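PDB 4HLN: starch synthase I from Hordeum vulgare, which belongs to the starch synthases, glycosyltransferases of the GT-B type built from two Rossmann-like domains facing each other across a cleft. Local coordinates for residues 124-132 against 260-269; 532-540 against 600-609. All blocks are in the same frame, centred on the assembly; numbering follows the deposited sequence.

Contact 1. Residues 124-132 against 260-269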
loop_
_atom_site.group_PDB
_atom_site.type_symbol
_atom_site.label_atom_id
_atom_site.label_comp_id
_atom_site.label_asym_id
_atom_site.label_seq_id
_atom_site.Cartn_x
_atom_site.Cartn_y
_atom_site.Cartn_z
ATOM N N THR A 124 -16.072 -13.983 -12.296
ATOM C CA THR A 124 -15.734 -14.253 -10.913
ATOM C C THR A 124 -14.620 -15.302 -10.877
ATOM O O THR A 124 -14.552 -16.175 -11.736
ATOM C CB THR A 124 -16.953 -14.777 -10.152
ATOM O OG1 THR A 124 -17.346 -16.031 -10.714
ATOM C CG2 THR A 124 -18.110 -13.796 -10.261
ATOM N N ARG A 125 -13.747 -15.212 -9.883
ATOM C CA ARG A 125 -12.607 -16.113 -9.798
ATOM C C ARG A 125 -12.426 -16.675 -8.397
ATOM O O ARG A 125 -13.122 -16.276 -7.444
ATOM C CB ARG A 125 -11.320 -15.395 -10.210
ATOM C CG ARG A 125 -11.371 -14.819 -11.592
ATOM C CD ARG A 125 -10.241 -15.367 -12.391
ATOM N NE ARG A 125 -10.374 -15.112 -13.818
ATOM C CZ ARG A 125 -10.246 -16.055 -14.747
ATOM N NH1 ARG A 125 -10.368 -15.745 -16.030
ATOM N NH2 ARG A 125 -9.988 -17.311 -14.388
ATOM N N SER A 126 -11.486 -17.611 -8.295
ATOM C CA SER A 126 -11.064 -18.133 -7.011
ATOM C C SER A 126 -9.726 -17.495 -6.688
ATOM O O SER A 126 -8.759 -17.641 -7.432
ATOM C CB SER A 126 -10.960 -19.654 -7.040
ATOM O OG SER A 126 -12.257 -20.232 -7.116
ATOM N N ILE A 127 -9.688 -16.768 -5.582
ATOM C CA ILE A 127 -8.537 -15.944 -5.255
ATOM C C ILE A 127 -8.004 -16.294 -3.888
ATOM O O ILE A 127 -8.754 -16.315 -2.912
ATOM C CB ILE A 127 -8.904 -14.467 -5.288
ATOM C CG1 ILE A 127 -9.529 -14.127 -6.634
ATOM C CG2 ILE A 127 -7.679 -13.624 -5.093
ATOM C CD1 ILE A 127 -10.095 -12.744 -6.690
ATOM N N VAL A 128 -6.707 -16.574 -3.824
ATOM C CA VAL A 128 -6.092 -16.982 -2.574
ATOM C C VAL A 128 -5.040 -15.965 -2.158
ATOM O O VAL A 128 -3.959 -15.898 -2.744
ATOM C CB VAL A 128 -5.444 -18.383 -2.687
ATOM C CG1 VAL A 128 -4.905 -18.823 -1.347
ATOM C CG2 VAL A 128 -6.445 -19.425 -3.231
ATOM N N PHE A 129 -5.369 -15.153 -1.159
ATOM C CA PHE A 129 -4.385 -14.242 -0.573
ATOM C C PHE A 129 -3.479 -14.989 0.374
ATOM O O PHE A 129 -3.951 -15.748 1.206
ATOM C CB PHE A 129 -5.068 -13.102 0.179
ATOM C CG PHE A 129 -5.708 -12.098 -0.719
ATOM C CD1 PHE A 129 -5.039 -10.936 -1.069
ATOM C CD2 PHE A 129 -6.968 -12.340 -1.259
ATOM C CE1 PHE A 129 -5.633 -10.019 -1.922
ATOM C CE2 PHE A 129 -7.569 -11.429 -2.110
ATOM C CZ PHE A 129 -6.900 -10.262 -2.441
ATOM N N VAL A 130 -2.174 -14.775 0.245
ATOM C CA VAL A 130 -1.225 -15.314 1.216
ATOM C C VAL A 130 -0.453 -14.166 1.876
ATOM O O VAL A 130 0.062 -13.266 1.199
ATOM C CB VAL A 130 -0.280 -16.349 0.576
ATOM C CG1 VAL A 130 0.555 -17.069 1.652
ATOM C CG2 VAL A 130 -1.090 -17.357 -0.249
ATOM N N THR A 131 -0.380 -14.186 3.199
ATOM C CA THR A 131 0.145 -13.032 3.917
ATOM C C THR A 131 0.677 -13.394 5.293
ATOM O O THR A 131 0.253 -14.375 5.896
ATOM C CB THR A 131 -0.934 -11.933 4.057
ATOM O OG1 THR A 131 -0.386 -10.780 4.715
ATOM C CG2 THR A 131 -2.121 -12.450 4.837
ATOM N N GLY A 132 1.623 -12.597 5.775
ATOM C CA GLY A 132 2.196 -12.796 7.093
ATOM C C GLY A 132 1.515 -11.917 8.116
ATOM O O GLY A 132 1.730 -12.075 9.308
ATOM N N TYR A 260 -11.105 -25.421 -3.268
ATOM C CA TYR A 260 -10.927 -24.270 -4.153
ATOM C C TYR A 260 -10.381 -24.715 -5.496
ATOM O O TYR A 260 -10.667 -24.102 -6.527
ATOM C CB TYR A 260 -9.967 -23.249 -3.532
ATOM C CG TYR A 260 -10.642 -22.102 -2.807
ATOM C CD1 TYR A 260 -11.484 -22.334 -1.720
ATOM C CD2 TYR A 260 -10.416 -20.782 -3.188
ATOM C CE1 TYR A 260 -12.083 -21.282 -1.041
ATOM C CE2 TYR A 260 -11.024 -19.719 -2.519
ATOM C CZ TYR A 260 -11.850 -19.980 -1.446
ATOM O OH TYR A 260 -12.453 -18.943 -0.778
ATOM N N GLY A 261 -9.570 -25.773 -5.473
ATOM C CA GLY A 261 -9.005 -26.323 -6.685
ATOM C C GLY A 261 -7.794 -25.638 -7.305
ATOM O O GLY A 261 -7.047 -24.915 -6.633
ATOM N N GLN A 262 -7.605 -25.866 -8.605
ATOM C CA GLN A 262 -6.346 -25.529 -9.260
ATOM C C GLN A 262 -6.403 -24.438 -10.319
ATOM O O GLN A 262 -5.514 -24.359 -11.166
ATOM C CB GLN A 262 -5.739 -26.782 -9.876
ATOM C CG GLN A 262 -5.737 -27.937 -8.943
ATOM C CD GLN A 262 -4.976 -29.109 -9.497
ATOM O OE1 GLN A 262 -4.198 -28.980 -10.458
ATOM N NE2 GLN A 262 -5.187 -30.273 -8.890
ATOM N N SER A 263 -7.433 -23.602 -10.279
ATOM C CA SER A 263 -7.516 -22.461 -11.187
ATOM C C SER A 263 -7.546 -21.183 -10.380
ATOM O O SER A 263 -8.414 -20.319 -10.558
ATOM C CB SER A 263 -8.751 -22.555 -12.072
ATOM O OG SER A 263 -8.675 -23.695 -12.905
ATOM N N CYS A 264 -6.587 -21.071 -9.478
ATOM C CA CYS A 264 -6.589 -19.969 -8.537
ATOM C C CYS A 264 -5.670 -18.835 -8.918
ATOM O O CYS A 264 -4.653 -19.021 -9.593
ATOM C CB CYS A 264 -6.230 -20.482 -7.153
ATOM S SG CYS A 264 -7.509 -21.586 -6.571
ATOM N N MET A 265 -6.056 -17.642 -8.501
ATOM C CA MET A 265 -5.117 -16.547 -8.496
ATOM C C MET A 265 -4.566 -16.447 -7.075
ATOM O O MET A 265 -5.308 -16.173 -6.124
ATOM C CB MET A 265 -5.764 -15.233 -8.962
ATOM C CG MET A 265 -4.793 -14.018 -8.902
ATOM S SD MET A 265 -3.224 -14.153 -9.830
ATOM C CE MET A 265 -3.841 -14.097 -11.511
ATOM N N PHE A 266 -3.275 -16.742 -6.928
ATOM C CA PHE A 266 -2.601 -16.524 -5.658
ATOM C C PHE A 266 -2.087 -15.101 -5.617
ATOM O O PHE A 266 -1.330 -14.698 -6.488
ATOM C CB PHE A 266 -1.425 -17.465 -5.501
ATOM C CG PHE A 266 -1.812 -18.887 -5.325
ATOM C CD1 PHE A 266 -1.854 -19.450 -4.066
ATOM C CD2 PHE A 266 -2.122 -19.675 -6.420
ATOM C CE1 PHE A 266 -2.207 -20.782 -3.897
ATOM C CE2 PHE A 266 -2.467 -20.998 -6.262
ATOM C CZ PHE A 266 -2.510 -21.556 -4.998
ATOM N N VAL A 267 -2.519 -14.345 -4.615
ATOM C CA VAL A 267 -1.983 -13.012 -4.363
ATOM C C VAL A 267 -1.058 -13.074 -3.155
ATOM O O VAL A 267 -1.507 -13.123 -2.009
ATOM C CB VAL A 267 -3.088 -12.008 -4.066
ATOM C CG1 VAL A 267 -2.491 -10.648 -3.811
ATOM C CG2 VAL A 267 -4.035 -11.946 -5.217
ATOM N N VAL A 268 0.241 -13.091 -3.412
ATOM C CA VAL A 268 1.200 -13.224 -2.330
ATOM C C VAL A 268 1.820 -11.889 -1.888
ATOM O O VAL A 268 2.317 -11.110 -2.687
ATOM C CB VAL A 268 2.231 -14.273 -2.686
ATOM C CG1 VAL A 268 1.491 -15.468 -3.273
ATOM C CG2 VAL A 268 3.210 -13.726 -3.690
ATOM N N ASN A 269 1.748 -11.628 -0.592
ATOM C CA ASN A 269 2.124 -10.328 -0.064
ATOM C C ASN A 269 3.494 -10.349 0.546
ATOM O O ASN A 269 3.731 -11.052 1.539
ATOM C CB ASN A 269 1.103 -9.853 0.960
ATOM C CG ASN A 269 -0.212 -9.497 0.315
ATOM O OD1 ASN A 269 -0.517 -8.326 0.109
ATOM N ND2 ASN A 269 -0.988 -10.511 -0.042
HETATM O O HOH W 1 -13.093 -22.622 -6.044
HETATM O O HOH W 2 3.295 -10.744 4.280
#

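Contact 2. Residues 532-540 against 600-609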
loop_
_atom_site.group_PDB
_atom_site.type_symbol
_atom_site.label_atom_id
_atom_site.label_comp_id
_atom_site.label_asym_id
_atom_site.label_seq_id
_atom_site.Cartn_x
_atom_site.Cartn_y
_atom_site.Cartn_z
ATOM N N LEU A 532 -6.416 10.532 -1.858
ATOM C CA LEU A 532 -7.780 10.172 -2.196
ATOM C C LEU A 532 -8.772 11.048 -1.439
ATOM O O LEU A 532 -9.725 11.574 -2.031
ATOM C CB LEU A 532 -8.016 8.687 -1.904
ATOM C CG LEU A 532 -6.878 7.767 -2.368
ATOM C CD1 LEU A 532 -7.298 6.308 -2.328
ATOM C CD2 LEU A 532 -6.436 8.137 -3.781
ATOM N N TYR A 533 -8.542 11.211 -0.136
ATOM C CA TYR A 533 -9.375 12.097 0.668
ATOM C C TYR A 533 -9.348 13.514 0.104
ATOM O O TYR A 533 -10.393 14.153 -0.073
ATOM C CB TYR A 533 -8.889 12.122 2.107
ATOM C CG TYR A 533 -8.899 10.784 2.803
ATOM C CD1 TYR A 533 -9.908 9.862 2.574
ATOM C CD2 TYR A 533 -7.894 10.447 3.698
ATOM C CE1 TYR A 533 -9.913 8.637 3.225
ATOM C CE2 TYR A 533 -7.891 9.236 4.353
ATOM C CZ TYR A 533 -8.898 8.334 4.110
ATOM O OH TYR A 533 -8.885 7.133 4.769
ATOM N N ALA A 534 -8.144 14.004 -0.180
ATOM C CA ALA A 534 -7.998 15.337 -0.748
ATOM C C ALA A 534 -8.858 15.453 -1.996
ATOM O O ALA A 534 -9.730 16.313 -2.084
ATOM C CB ALA A 534 -6.540 15.623 -1.072
ATOM N N MET A 535 -8.611 14.560 -2.949
ATOM C CA MET A 535 -9.328 14.554 -4.215
ATOM C C MET A 535 -10.829 14.419 -3.992
ATOM O O MET A 535 -11.625 15.140 -4.587
ATOM C CB MET A 535 -8.796 13.436 -5.109
ATOM C CG MET A 535 -7.517 13.815 -5.887
ATOM S SD MET A 535 -6.678 12.428 -6.688
ATOM C CE MET A 535 -7.760 12.091 -8.072
ATOM N N GLN A 536 -11.207 13.506 -3.111
ATOM C CA GLN A 536 -12.607 13.286 -2.785
ATOM C C GLN A 536 -13.253 14.571 -2.287
ATOM O O GLN A 536 -14.466 14.748 -2.394
ATOM C CB GLN A 536 -12.720 12.188 -1.717
ATOM C CG GLN A 536 -14.122 11.921 -1.197
ATOM C CD GLN A 536 -15.028 11.250 -2.233
ATOM O OE1 GLN A 536 -14.654 11.066 -3.407
ATOM N NE2 GLN A 536 -16.228 10.879 -1.795
ATOM N N TYR A 537 -12.432 15.469 -1.752
ATOM C CA TYR A 537 -12.932 16.680 -1.112
ATOM C C TYR A 537 -12.647 17.962 -1.886
ATOM O O TYR A 537 -12.865 19.060 -1.366
ATOM C CB TYR A 537 -12.336 16.799 0.288
ATOM C CG TYR A 537 -13.117 16.042 1.310
ATOM C CD1 TYR A 537 -13.232 14.672 1.224
ATOM C CD2 TYR A 537 -13.752 16.693 2.359
ATOM C CE1 TYR A 537 -13.955 13.961 2.151
ATOM C CE2 TYR A 537 -14.482 15.987 3.296
ATOM C CZ TYR A 537 -14.581 14.616 3.175
ATOM O OH TYR A 537 -15.295 13.870 4.080
ATOM N N GLY A 538 -12.147 17.837 -3.110
ATOM C CA GLY A 538 -11.808 19.012 -3.896
ATOM C C GLY A 538 -10.617 19.762 -3.328
ATOM O O GLY A 538 -10.430 20.954 -3.571
ATOM N N THR A 539 -9.809 19.059 -2.548
ATOM C CA THR A 539 -8.575 19.631 -2.059
ATOM C C THR A 539 -7.452 19.094 -2.920
ATOM O O THR A 539 -7.260 17.884 -3.023
ATOM C CB THR A 539 -8.351 19.288 -0.591
ATOM O OG1 THR A 539 -9.480 19.745 0.164
ATOM C CG2 THR A 539 -7.070 19.947 -0.062
ATOM N N VAL A 540 -6.732 20.003 -3.561
ATOM C CA VAL A 540 -5.733 19.615 -4.538
ATOM C C VAL A 540 -4.480 19.120 -3.848
ATOM O O VAL A 540 -3.886 19.815 -3.028
ATOM C CB VAL A 540 -5.398 20.758 -5.505
ATOM C CG1 VAL A 540 -4.250 20.358 -6.396
ATOM C CG2 VAL A 540 -6.603 21.094 -6.351
ATOM N N LEU A 600 -9.280 21.337 -11.675
ATOM C CA LEU A 600 -8.461 20.381 -10.940
ATOM C C LEU A 600 -9.262 19.743 -9.810
ATOM O O LEU A 600 -9.146 18.540 -9.543
ATOM C CB LEU A 600 -7.215 21.062 -10.391
ATOM C CG LEU A 600 -6.040 21.080 -11.365
ATOM C CD1 LEU A 600 -5.060 22.173 -10.996
ATOM C CD2 LEU A 600 -5.349 19.712 -11.418
ATOM N N MET A 601 -10.080 20.560 -9.152
ATOM C CA MET A 601 -10.916 20.088 -8.056
ATOM C C MET A 601 -11.986 19.133 -8.552
ATOM O O MET A 601 -12.071 17.987 -8.103
ATOM C CB MET A 601 -11.572 21.264 -7.345
ATOM C CG MET A 601 -10.579 22.219 -6.705
ATOM S SD MET A 601 -11.286 23.855 -6.332
ATOM C CE MET A 601 -12.564 23.487 -5.126
ATOM N N LYS A 602 -12.804 19.611 -9.483
ATOM C CA LYS A 602 -13.907 18.816 -10.004
ATOM C C LYS A 602 -13.431 17.463 -10.549
ATOM O O LYS A 602 -14.115 16.439 -10.395
ATOM C CB LYS A 602 -14.703 19.617 -11.041
ATOM C CG LYS A 602 -15.463 20.803 -10.418
ATOM C CD LYS A 602 -16.466 21.449 -11.369
ATOM C CE LYS A 602 -17.355 22.455 -10.647
ATOM N NZ LYS A 602 -18.490 22.924 -11.497
ATOM N N ARG A 603 -12.248 17.454 -11.159
ATOM C CA ARG A 603 -11.684 16.211 -11.653
ATOM C C ARG A 603 -11.396 15.257 -10.497
ATOM O O ARG A 603 -11.711 14.065 -10.575
ATOM C CB ARG A 603 -10.434 16.468 -12.495
ATOM C CG ARG A 603 -10.601 16.052 -13.954
ATOM C CD ARG A 603 -10.333 17.194 -14.911
ATOM N NE ARG A 603 -8.971 17.696 -14.786
ATOM C CZ ARG A 603 -8.639 18.978 -14.904
ATOM N NH1 ARG A 603 -7.370 19.360 -14.770
ATOM N NH2 ARG A 603 -9.582 19.881 -15.153
ATOM N N GLY A 604 -10.825 15.788 -9.417
ATOM C CA GLY A 604 -10.541 14.983 -8.241
ATOM C C GLY A 604 -11.795 14.385 -7.635
ATOM O O GLY A 604 -11.850 13.196 -7.299
ATOM N N MET A 605 -12.823 15.218 -7.511
ATOM C CA MET A 605 -14.042 14.821 -6.828
ATOM C C MET A 605 -14.877 13.822 -7.619
ATOM O O MET A 605 -15.573 12.984 -7.036
ATOM C CB MET A 605 -14.867 16.055 -6.501
ATOM C CG MET A 605 -14.032 17.144 -5.848
ATOM S SD MET A 605 -14.949 18.669 -5.603
ATOM C CE MET A 605 -16.204 18.078 -4.483
ATOM N N THR A 606 -14.811 13.909 -8.944
ATOM C CA THR A 606 -15.585 12.997 -9.773
ATOM C C THR A 606 -14.925 11.624 -9.921
ATOM O O THR A 606 -15.613 10.665 -10.239
ATOM C CB THR A 606 -15.930 13.590 -11.156
ATOM O OG1 THR A 606 -14.758 14.166 -11.732
ATOM C CG2 THR A 606 -16.998 14.668 -11.030
ATOM N N LYS A 607 -13.612 11.531 -9.672
ATOM C CA LYS A 607 -12.901 10.241 -9.671
ATOM C C LYS A 607 -13.510 9.242 -8.685
ATOM O O LYS A 607 -14.006 9.625 -7.621
ATOM C CB LYS A 607 -11.403 10.405 -9.365
ATOM C CG LYS A 607 -10.514 10.696 -10.581
ATOM C CD LYS A 607 -9.274 9.765 -10.660
ATOM C CE LYS A 607 -9.662 8.261 -10.758
ATOM N NZ LYS A 607 -10.513 7.855 -11.940
ATOM N N ASP A 608 -13.472 7.962 -9.049
ATOM C CA ASP A 608 -13.953 6.901 -8.170
ATOM C C ASP A 608 -12.798 6.422 -7.295
ATOM O O ASP A 608 -11.798 5.915 -7.802
ATOM C CB ASP A 608 -14.523 5.734 -8.984
ATOM C CG ASP A 608 -15.178 4.662 -8.108
ATOM O OD1 ASP A 608 -15.889 3.795 -8.654
ATOM O OD2 ASP A 608 -14.984 4.678 -6.876
ATOM N N HIS A 609 -12.940 6.598 -5.986
ATOM C CA HIS A 609 -11.890 6.233 -5.047
ATOM C C HIS A 609 -12.349 5.097 -4.149
ATOM O O HIS A 609 -11.803 4.887 -3.063
ATOM C CB HIS A 609 -11.512 7.426 -4.163
ATOM C CG HIS A 609 -11.158 8.665 -4.922
ATOM N ND1 HIS A 609 -10.023 8.764 -5.702
ATOM C CD2 HIS A 609 -11.780 9.868 -5.001
ATOM C CE1 HIS A 609 -9.972 9.970 -6.241
ATOM N NE2 HIS A 609 -11.027 10.659 -5.832
#

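Contact 1. Residues 124-132 against 260-269
The ring of Phe129 has Val267 over one face and the amide of Asn269 at its edge. Val267 CB stands 4.1 Å from the centroid of that ring, a CH-pi contact, while its CG1 meets Phe129 CE1 at 3.7 Å; Asn269 ND2 approaches the rim near the ring plane. On the sheet face that carries Val128 and Val130, the Phe266 ring receives Val130 CG2 at its edge and lies alongside Val128, whose CB is 4.0 Å from Phe266 CD1. Tyr260, before the strand, meets Ser126 CB and Val128 CG2 at a slant, and its hydroxyl is bonded to Asp209.

These contacts decorate a textbook parallel pairing, strand 126-130 beside strand 264-269 in the core of a Rossmann-like sheet. Backbone bonds run to and fro: Met265 N to Ser126 O, Val128 N to Met265 O (2.7 Å), Val267 N to Val128 O, and Val130 N to Val267 O. The last carbonyl is gripped twice by one residue. Asn269 N reaches Val130 O at 3.0 Å, nearly in line with the C=O, and Asn269 ND2 reaches the same oxygen at 3.2 Å from above the carbonyl plane. With CG beside its own backbone N (chi1 -70°), the asparagine folds its amide back to the oxygen its N-H already holds. Water 2 then joins Asn269 O to Gly132 N just beyond the paired strands.

Strand 160-166 continues the sheet, bonding to Ile127 and Phe129. Phe622 of helix 611-627 covers Met265 and Val267, whereas Phe266 meets Tyr290 edge-to-face. The chemistry implies a hydrophobic centre on both sheet faces, with the backbone polar groups that face each other satisfied between the strands and polar side-chain and water bonds concentrated toward the ends.

Contact 2. Residues 532-540 against 600-609
Gly538, the C-prime residue of the Schellman motif that ends helix 529-536, lies against Met601 and Met605 of helix 594-606. Its positive phi lets the chain turn out of the helix, with Thr539 N bonded to Ala534 O at 2.8 Å and Gly538 N to Met535 O at 3.1 Å. The methionines run over this turn: Met601 CG touches Gly538 O, and Met605 SD lies 3.6 Å from Gly538 CA. The short helical segments cross at -114° with their axes 7.8 Å apart, a close approach at Gly604, which has no side chain to keep the backbones apart and whose CA is 4.2 Å from Met535 CA.

No hydrogen bond spans the contact; the polar feature beside it is a bond inside 600-609. His609 NE2 donates to Gly604 O at 3.0 Å, in the ring plane and fairly straight (158°), which ties the residues after the helix back to its last turn and helps to set the ring's rotation. One face of the imidazole carries Leu532 O and the opposite face Lys607 C. Met535 CE comes to the edge, 3.6 Å from His609 CE1. Across NE2 from it, Gln536 OE1 approaches His609 CD2 near the ring plane, its amide nearly perpendicular to the ring, the bend at chi2 (70°) turning it there while Gln536 NE2 binds Trp401 O.

Helix 529-536 is the connection of a beta-alpha-beta crossover from strand 517-520 to its parallel neighbour 540-544. Val540 opens that second strand, pressing CG2 on Leu600 and Met601. Both Val540 and Leu600 also touch Trp569 of strand 569-571, a glycan-pocket residue, so helix 594-606 packs beside that strand, next to the pocket.

How the contacts relate
Contact 1 and contact 2 come in series along the chain and fall in different domains, their centres 32 Å apart and their nearest atoms about 16 Å apart. The first joins two neighbouring strands within the large mixed sheet; the second packs helices 529-536 and 594-606 beside the six-stranded parallel sheet. The chain nevertheless connects them. Directly after segment 600-609 it enters helix 611-627, which returns to the first domain and covers Met265 and Val267 of contact 1, the C-terminal crossing familiar in GT-B proteins. Together, this helix and the disulfide between Cys147 and Cys527 link the two domains.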